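Local atomic coordinates of 39 kDa initiator binding protein (PDB entry 1Q87), a protein that binds the initiator (Inr) element of core promoters in Trichomonas vaginalis, and is seen here as its C-domain alone. Residues 148-151 with 157-160; 167-172 with 194-199. All coordinates share one frame; numbering follows the deposited sequence.

Interactions 1 and 2 lie on one antiparallel sheet of the C-domain, with centres about 11 Å apart. Interaction 1 pairs strand 147-151 with strand 157-162. Interaction 2 sets the next strand, 165-171, against helix 193-199. Strands 157-162 and 165-171 are neighbours in the sheet and join the contacts directly. L160 O lies 2.8 Å from R167 N, and L158 N lies 3.0 Å from I169 O, both probable hydrogen bonds. The helix also reaches interaction 1, where L160 CD1 packs 3.6 Å from F197 CZ. On the other face, C157 CB comes within 3.3 Å of W170 NE1. Interaction 1 thus aligns strands edge to edge, and interaction 2 packs a helix on one face of the same sheet.

Interaction 1 (148-151 with 157-160); sequences GWFD and CLIL
W149 and I159 face each other as a hydrogen-bonded antiparallel pair. W149 N donates to I159 O at 3.0 Å, and I159 N donates to W149 O at 2.6 Å. D151 N adds a third bond to C157 O, nearly straight at 168°. On the buried face, F150 sits beside L158. L158 CB lies over one face of the F150 ring, 4.1 Å from its centroid, in a CH-pi contact. The L158 CD1 methyl packs 3.3 Å from W149 O. Both F150 and L158 are buried, and W193 of helix 193-199 packs on both.

The opposite face is more open to solvent. W149, I159 and D151 are partly exposed, though W149 and I159 still pack closely. W149 CG stands between its backbone N and carbonyl carbon (chi1 65°), which brings the indole back over I159. I159 CG2 lies under the six-membered ring, 3.6 Å from W149 CZ2. T130 and P133 also touch this indole. Nearby, I159 CD1 rests 3.9 Å from D151 CB. The carboxylate of D151 turns to the connection, where OD1 accepts a hydrogen bond from N153 N. Together the two strands form a beta hairpin, the first two strands of the five-stranded antiparallel sheet.

Interaction 2 (167-172 with 194-199); sequences RKIWNK and DKYFEM
I169 and Y196 carry the packing between strand 165-171 and helix 193-199. The strand residue lays its branched side chain over one face of the tyrosine ring. I169 CG1 stands 3.9 Å from the ring centroid and 15° off its normal, a CH-pi contact. It is displaced toward the rim. I169 CD1 lies over the rim on the same face, 3.6 Å from Y196 CE2. I169 CG2 sits over the opposite rim of that face, 4.1 Å from Y196 CE1. The isoleucine thus spans the phenol with both branches. The two side chains run in opposite directions as they pass.

Torsions set this up from both sides. I169 CG1 is anti to its backbone N (chi1 -179°), and chi2 then turns CD1 toward CE2. Y196 extends from the helix with CG also anti to N, which carries its hydroxyl to the strand.

R167 approaches the hydroxyl end of Y196. Its chain is extended through chi2 and bends at chi3, which swings the guanidinium round to the phenol. Y196 OH lies at the guanidinium edge, but the close placement is doubtful in detail. No hydrogen bond joins them. The two planes are 44° apart, so the groups do not stack. R167 NH1 makes a weak hydrogen bond to K200 O, just beyond the helix.

Other parts of the fold flank Y196. Y190 meets its ring edge-to-face, and L182 of strand 182-183 touches it too. F197, the next helix residue, packs on L160 of strand 157-162. Helix 193-199 thus packs on the sheet through Y196 and F197. It borders helix 111-123 where F197 touches I121 and D194 OD2 is hydrogen-bonded to S117 OG.

Interaction 1 (148-151 with 157-160)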
ATOM      1  N   GLY A 148       1.187   1.784  12.449  1.00 72.22           N
ATOM      2  CA  GLY A 148       1.043   0.845  11.349  1.00 57.48           C
ATOM      3  C   GLY A 148       2.124   1.008  10.298  1.00 55.28           C
ATOM      4  O   GLY A 148       2.603   2.125  10.080  1.00 54.35           O
ATOM      5  N   TRP A 149       2.514  -0.098   9.657  1.00 48.92           N
ATOM      6  CA  TRP A 149       3.531  -0.063   8.609  1.00 45.01           C
ATOM      7  C   TRP A 149       3.350  -1.288   7.749  1.00 44.10           C
ATOM      8  O   TRP A 149       2.614  -2.196   8.117  1.00 43.94           O
ATOM      9  CB  TRP A 149       4.943  -0.040   9.204  1.00 41.11           C
ATOM     10  CG  TRP A 149       5.303  -1.294   9.966  1.00 55.89           C
ATOM     11  CD1 TRP A 149       6.032  -2.369   9.514  1.00 52.38           C
ATOM     12  CD2 TRP A 149       4.853  -1.640  11.279  1.00 55.54           C
ATOM     13  NE1 TRP A 149       6.053  -3.363  10.467  1.00 56.18           N
ATOM     14  CE2 TRP A 149       5.339  -2.939  11.557  1.00 56.57           C
ATOM     15  CE3 TRP A 149       4.084  -0.971  12.250  1.00 55.69           C
ATOM     16  CZ2 TRP A 149       5.073  -3.592  12.779  1.00 70.05           C
ATOM     17  CZ3 TRP A 149       3.820  -1.617  13.464  1.00 62.53           C
ATOM     18  CH2 TRP A 149       4.317  -2.916  13.716  1.00 66.36           C
ATOM     19  N   PHE A 150       3.993  -1.305   6.586  1.00 39.70           N
ATOM     20  CA  PHE A 150       3.910  -2.441   5.698  1.00 39.79           C
ATOM     21  C   PHE A 150       5.128  -3.308   5.998  1.00 43.72           C
ATOM     22  O   PHE A 150       6.224  -2.800   6.226  1.00 44.79           O
ATOM     23  CB  PHE A 150       3.876  -1.952   4.233  1.00 43.17           C
ATOM     24  CG  PHE A 150       2.492  -1.484   3.791  1.00 40.92           C
ATOM     25  CD1 PHE A 150       1.590  -2.391   3.241  1.00 37.73           C
ATOM     26  CD2 PHE A 150       2.119  -0.144   3.908  1.00 33.49           C
ATOM     27  CE1 PHE A 150       0.337  -1.981   2.793  1.00 39.16           C
ATOM     28  CE2 PHE A 150       0.860   0.298   3.463  1.00 44.34           C
ATOM     29  CZ  PHE A 150      -0.033  -0.635   2.896  1.00 39.00           C
ATOM     30  N   ASP A 151       4.885  -4.607   6.052  1.00 40.48           N
ATOM     31  CA  ASP A 151       5.882  -5.615   6.344  1.00 45.14           C
ATOM     32  C   ASP A 151       6.918  -5.580   5.230  1.00 52.68           C
ATOM     33  O   ASP A 151       6.600  -5.838   4.066  1.00 52.34           O
ATOM     34  CB  ASP A 151       5.173  -6.987   6.398  1.00 54.13           C
ATOM     35  CG  ASP A 151       6.106  -8.168   6.780  1.00 54.88           C
ATOM     36  OD1 ASP A 151       7.253  -8.279   6.307  1.00 56.56           O
ATOM     37  OD2 ASP A 151       5.649  -9.027   7.550  1.00 62.17           O
ATOM     38  N   CYS A 157       1.250  -6.356   2.888  1.00 41.57           N
ATOM     39  CA  CYS A 157       0.637  -6.582   4.196  1.00 38.08           C
ATOM     40  C   CYS A 157       0.863  -5.419   5.149  1.00 38.46           C
ATOM     41  O   CYS A 157       1.997  -5.120   5.527  1.00 42.95           O
ATOM     42  CB  CYS A 157       1.197  -7.871   4.840  1.00 48.47           C
ATOM     43  SG  CYS A 157       0.553  -8.211   6.525  1.00 51.80           S
ATOM     44  N   LEU A 158      -0.217  -4.757   5.536  1.00 36.66           N
ATOM     45  CA  LEU A 158      -0.103  -3.655   6.482  1.00 43.01           C
ATOM     46  C   LEU A 158      -0.228  -4.235   7.901  1.00 46.41           C
ATOM     47  O   LEU A 158      -1.202  -4.908   8.239  1.00 44.75           O
ATOM     48  CB  LEU A 158      -1.211  -2.609   6.246  1.00 41.97           C
ATOM     49  CG  LEU A 158      -1.364  -1.529   7.340  1.00 40.92           C
ATOM     50  CD1 LEU A 158      -0.138  -0.615   7.299  1.00 38.18           C
ATOM     51  CD2 LEU A 158      -2.694  -0.717   7.164  1.00 43.41           C
ATOM     52  N   ILE A 159       0.765  -3.988   8.735  1.00 50.86           N
ATOM     53  CA  ILE A 159       0.703  -4.489  10.100  1.00 55.71           C
ATOM     54  C   ILE A 159       0.224  -3.322  10.957  1.00 51.95           C
ATOM     55  O   ILE A 159       0.709  -2.219  10.764  1.00 49.07           O
ATOM     56  CB  ILE A 159       2.093  -4.941  10.589  1.00 52.71           C
ATOM     57  CG1 ILE A 159       2.617  -6.081   9.722  1.00 53.32           C
ATOM     58  CG2 ILE A 159       2.017  -5.389  12.046  1.00 57.07           C
ATOM     59  CD1 ILE A 159       4.056  -6.457  10.082  1.00 50.52           C
ATOM     60  N   LEU A 160      -0.725  -3.576  11.872  1.00 58.12           N
ATOM     61  CA  LEU A 160      -1.314  -2.562  12.782  1.00 62.17           C
ATOM     62  C   LEU A 160      -1.193  -2.912  14.256  1.00 68.41           C
ATOM     63  O   LEU A 160      -1.730  -3.941  14.707  1.00 60.85           O
ATOM     64  CB  LEU A 160      -2.795  -2.384  12.498  1.00 62.63           C
ATOM     65  CG  LEU A 160      -3.088  -1.365  11.416  1.00 77.28           C
ATOM     66  CD1 LEU A 160      -4.582  -1.354  11.085  1.00 77.88           C
ATOM     67  CD2 LEU A 160      -2.602  -0.008  11.927  1.00 79.79           C
TER

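Interaction 2 (167-172 with 194-199)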
ATOM      1  N   ARG A 167      -2.743  -6.547  14.264  1.00 68.22           N
ATOM      2  CA  ARG A 167      -3.705  -6.945  13.248  1.00 62.84           C
ATOM      3  C   ARG A 167      -3.062  -6.878  11.860  1.00 55.45           C
ATOM      4  O   ARG A 167      -2.187  -6.050  11.631  1.00 53.68           O
ATOM      5  CB  ARG A 167      -4.911  -6.019  13.298  1.00 65.37           C
ATOM      6  CG  ARG A 167      -6.102  -6.508  12.520  1.00 74.07           C
ATOM      7  CD  ARG A 167      -7.120  -5.398  12.360  1.00 81.30           C
ATOM      8  NE  ARG A 167      -7.164  -4.530  13.536  1.00 84.10           N
ATOM      9  CZ  ARG A 167      -7.745  -3.331  13.546  1.00 89.15           C
ATOM     10  NH1 ARG A 167      -8.324  -2.860  12.443  1.00 77.95           N
ATOM     11  NH2 ARG A 167      -7.749  -2.598  14.658  1.00 86.41           N
ATOM     12  N   LYS A 168      -3.497  -7.742  10.945  1.00 46.94           N
ATOM     13  CA  LYS A 168      -2.953  -7.730   9.606  1.00 43.60           C
ATOM     14  C   LYS A 168      -4.003  -7.632   8.499  1.00 51.31           C
ATOM     15  O   LYS A 168      -5.047  -8.264   8.583  1.00 49.78           O
ATOM     16  CB  LYS A 168      -2.092  -8.961   9.382  1.00 42.95           C
ATOM     17  CG  LYS A 168      -0.732  -8.871  10.095  1.00 40.59           C
ATOM     18  CD  LYS A 168       0.132 -10.080   9.790  1.00 48.62           C
ATOM     19  CE  LYS A 168       1.367 -10.130  10.685  1.00 57.57           C
ATOM     20  NZ  LYS A 168       2.111 -11.405  10.496  1.00 65.54           N
ATOM     21  N   ILE A 169      -3.740  -6.831   7.465  1.00 44.65           N
ATOM     22  CA  ILE A 169      -4.692  -6.699   6.356  1.00 42.07           C
ATOM     23  C   ILE A 169      -3.920  -6.538   5.040  1.00 45.34           C
ATOM     24  O   ILE A 169      -2.989  -5.736   4.948  1.00 40.98           O
ATOM     25  CB  ILE A 169      -5.650  -5.525   6.626  1.00 39.78           C
ATOM     26  CG1 ILE A 169      -6.639  -5.406   5.490  1.00 42.92           C
ATOM     27  CG2 ILE A 169      -4.880  -4.285   6.969  1.00 39.73           C
ATOM     28  CD1 ILE A 169      -7.507  -6.661   5.323  1.00 38.84           C
ATOM     29  N   TRP A 170      -4.306  -7.310   4.031  1.00 44.72           N
ATOM     30  CA  TRP A 170      -3.575  -7.323   2.759  1.00 41.91           C
ATOM     31  C   TRP A 170      -4.123  -6.596   1.548  1.00 52.21           C
ATOM     32  O   TRP A 170      -5.295  -6.799   1.144  1.00 49.11           O
ATOM     33  CB  TRP A 170      -3.314  -8.777   2.324  1.00 49.30           C
ATOM     34  CG  TRP A 170      -2.377  -9.549   3.250  1.00 57.71           C
ATOM     35  CD1 TRP A 170      -1.072  -9.839   3.021  1.00 56.11           C
ATOM     36  CD2 TRP A 170      -2.695 -10.114   4.540  1.00 56.57           C
ATOM     37  NE1 TRP A 170      -0.554 -10.544   4.079  1.00 68.65           N
ATOM     38  CE2 TRP A 170      -1.527 -10.728   5.024  1.00 67.39           C
ATOM     39  CE3 TRP A 170      -3.855 -10.159   5.327  1.00 55.69           C
ATOM     40  CZ2 TRP A 170      -1.480 -11.395   6.257  1.00 63.22           C
ATOM     41  CZ3 TRP A 170      -3.810 -10.817   6.543  1.00 58.54           C
ATOM     42  CH2 TRP A 170      -2.631 -11.425   6.998  1.00 54.93           C
ATOM     43  N   ASN A 171      -3.268  -5.763   0.947  1.00 48.24           N
ATOM     44  CA  ASN A 171      -3.666  -5.086  -0.254  1.00 41.58           C
ATOM     45  C   ASN A 171      -3.517  -6.154  -1.302  1.00 48.92           C
ATOM     46  O   ASN A 171      -2.548  -6.907  -1.257  1.00 47.83           O
ATOM     47  CB  ASN A 171      -2.737  -3.937  -0.606  1.00 48.20           C
ATOM     48  CG  ASN A 171      -3.048  -3.363  -1.993  1.00 50.81           C
ATOM     49  OD1 ASN A 171      -4.177  -2.938  -2.251  1.00 43.87           O
ATOM     50  ND2 ASN A 171      -2.054  -3.355  -2.884  1.00 41.25           N
ATOM     51  N   LYS A 172      -4.501  -6.266  -2.200  1.00 50.51           N
ATOM     52  CA  LYS A 172      -4.427  -7.223  -3.304  1.00 52.29           C
ATOM     53  C   LYS A 172      -3.867  -6.385  -4.486  1.00 53.84           C
ATOM     54  O   LYS A 172      -4.598  -5.641  -5.137  1.00 49.91           O
ATOM     55  CB  LYS A 172      -5.817  -7.741  -3.638  1.00 64.79           C
ATOM     56  CG  LYS A 172      -6.563  -8.324  -2.453  1.00 73.03           C
ATOM     57  CD  LYS A 172      -6.027  -9.702  -2.097  1.00 80.56           C
ATOM     58  CE  LYS A 172      -6.489 -10.765  -3.102  1.00 82.90           C
ATOM     59  NZ  LYS A 172      -5.814 -12.088  -2.880  1.00 81.26           N
ATOM     60  N   ASP A 194     -11.251   2.601   3.492  1.00 68.97           N
ATOM     61  CA  ASP A 194     -12.265   3.311   4.294  1.00 68.32           C
ATOM     62  C   ASP A 194     -13.307   2.350   4.888  1.00 63.29           C
ATOM     63  O   ASP A 194     -13.640   2.416   6.078  1.00 54.61           O
ATOM     64  CB  ASP A 194     -12.967   4.356   3.425  1.00 79.95           C
ATOM     65  CG  ASP A 194     -11.976   5.250   2.656  1.00 92.80           C
ATOM     66  OD1 ASP A 194     -11.527   6.285   3.223  1.00 85.26           O
ATOM     67  OD2 ASP A 194     -11.644   4.908   1.482  1.00 92.60           O
ATOM     68  N   LYS A 195     -13.811   1.467   4.040  1.00 47.91           N
ATOM     69  CA  LYS A 195     -14.779   0.442   4.414  1.00 55.35           C
ATOM     70  C   LYS A 195     -14.188  -0.475   5.494  1.00 62.39           C
ATOM     71  O   LYS A 195     -14.835  -0.777   6.514  1.00 67.82           O
ATOM     72  CB  LYS A 195     -15.109  -0.413   3.178  1.00 51.92           C
ATOM     73  CG  LYS A 195     -16.538  -0.896   3.071  1.00 73.54           C
ATOM     74  CD  LYS A 195     -16.942  -1.802   4.225  1.00 87.30           C
ATOM     75  CE  LYS A 195     -18.437  -2.139   4.169  1.00 89.40           C
ATOM     76  NZ  LYS A 195     -18.823  -2.825   2.893  1.00 93.39           N
ATOM     77  N   TYR A 196     -12.963  -0.934   5.249  1.00 63.55           N
ATOM     78  CA  TYR A 196     -12.294  -1.834   6.160  1.00 57.02           C
ATOM     79  C   TYR A 196     -12.071  -1.219   7.519  1.00 63.54           C
ATOM     80  O   TYR A 196     -12.246  -1.895   8.533  1.00 66.19           O
ATOM     81  CB  TYR A 196     -10.963  -2.305   5.580  1.00 59.59           C
ATOM     82  CG  TYR A 196     -10.139  -3.044   6.599  1.00 50.37           C
ATOM     83  CD1 TYR A 196      -9.226  -2.359   7.400  1.00 54.98           C
ATOM     84  CD2 TYR A 196     -10.317  -4.414   6.820  1.00 51.31           C
ATOM     85  CE1 TYR A 196      -8.508  -3.010   8.397  1.00 59.86           C
ATOM     86  CE2 TYR A 196      -9.600  -5.086   7.829  1.00 52.30           C
ATOM     87  CZ  TYR A 196      -8.699  -4.367   8.612  1.00 54.56           C
ATOM     88  OH  TYR A 196      -8.001  -4.973   9.631  1.00 56.98           O
ATOM     89  N   PHE A 197     -11.673   0.047   7.562  1.00 55.67           N
ATOM     90  CA  PHE A 197     -11.460   0.688   8.855  1.00 65.37           C
ATOM     91  C   PHE A 197     -12.778   1.114   9.484  1.00 74.06           C
ATOM     92  O   PHE A 197     -12.816   1.609  10.618  1.00 74.14           O
ATOM     93  CB  PHE A 197     -10.540   1.890   8.718  1.00 65.45           C
ATOM     94  CG  PHE A 197      -9.091   1.539   8.794  1.00 71.07           C
ATOM     95  CD1 PHE A 197      -8.484   1.336  10.024  1.00 76.11           C
ATOM     96  CD2 PHE A 197      -8.344   1.391   7.643  1.00 68.03           C
ATOM     97  CE1 PHE A 197      -7.159   0.993  10.111  1.00 77.01           C
ATOM     98  CE2 PHE A 197      -7.016   1.047   7.713  1.00 73.84           C
ATOM     99  CZ  PHE A 197      -6.417   0.846   8.954  1.00 80.91           C
ATOM    100  N   GLU A 198     -13.856   0.927   8.727  1.00 79.68           N
ATOM    101  CA  GLU A 198     -15.191   1.249   9.198  1.00 85.22           C
ATOM    102  C   GLU A 198     -15.618   0.006   9.969  1.00 83.65           C
ATOM    103  O   GLU A 198     -16.004   0.070  11.139  1.00 84.24           O
ATOM    104  CB  GLU A 198     -16.122   1.472   8.009  1.00 93.35           C
ATOM    105  CG  GLU A 198     -17.509   1.986   8.370  1.00106.00           C
ATOM    106  CD  GLU A 198     -18.515   1.779   7.237  1.00111.84           C
ATOM    107  OE1 GLU A 198     -18.886   0.611   6.977  1.00113.42           O
ATOM    108  OE2 GLU A 198     -18.924   2.777   6.600  1.00106.84           O
ATOM    109  N   MET A 199     -15.502  -1.129   9.291  1.00 77.68           N
ATOM    110  CA  MET A 199     -15.848  -2.428   9.841  1.00 75.30           C
ATOM    111  C   MET A 199     -14.976  -2.866  11.006  1.00 74.48           C
ATOM    112  O   MET A 199     -15.399  -3.690  11.796  1.00 77.21           O
ATOM    113  CB  MET A 199     -15.718  -3.495   8.764  1.00 74.67           C
ATOM    114  CG  MET A 199     -16.517  -3.242   7.537  1.00 84.36           C
ATOM    115  SD  MET A 199     -17.940  -4.292   7.562  1.00 96.09           S
ATOM    116  CE  MET A 199     -17.254  -5.780   6.837  1.00100.44           C
TER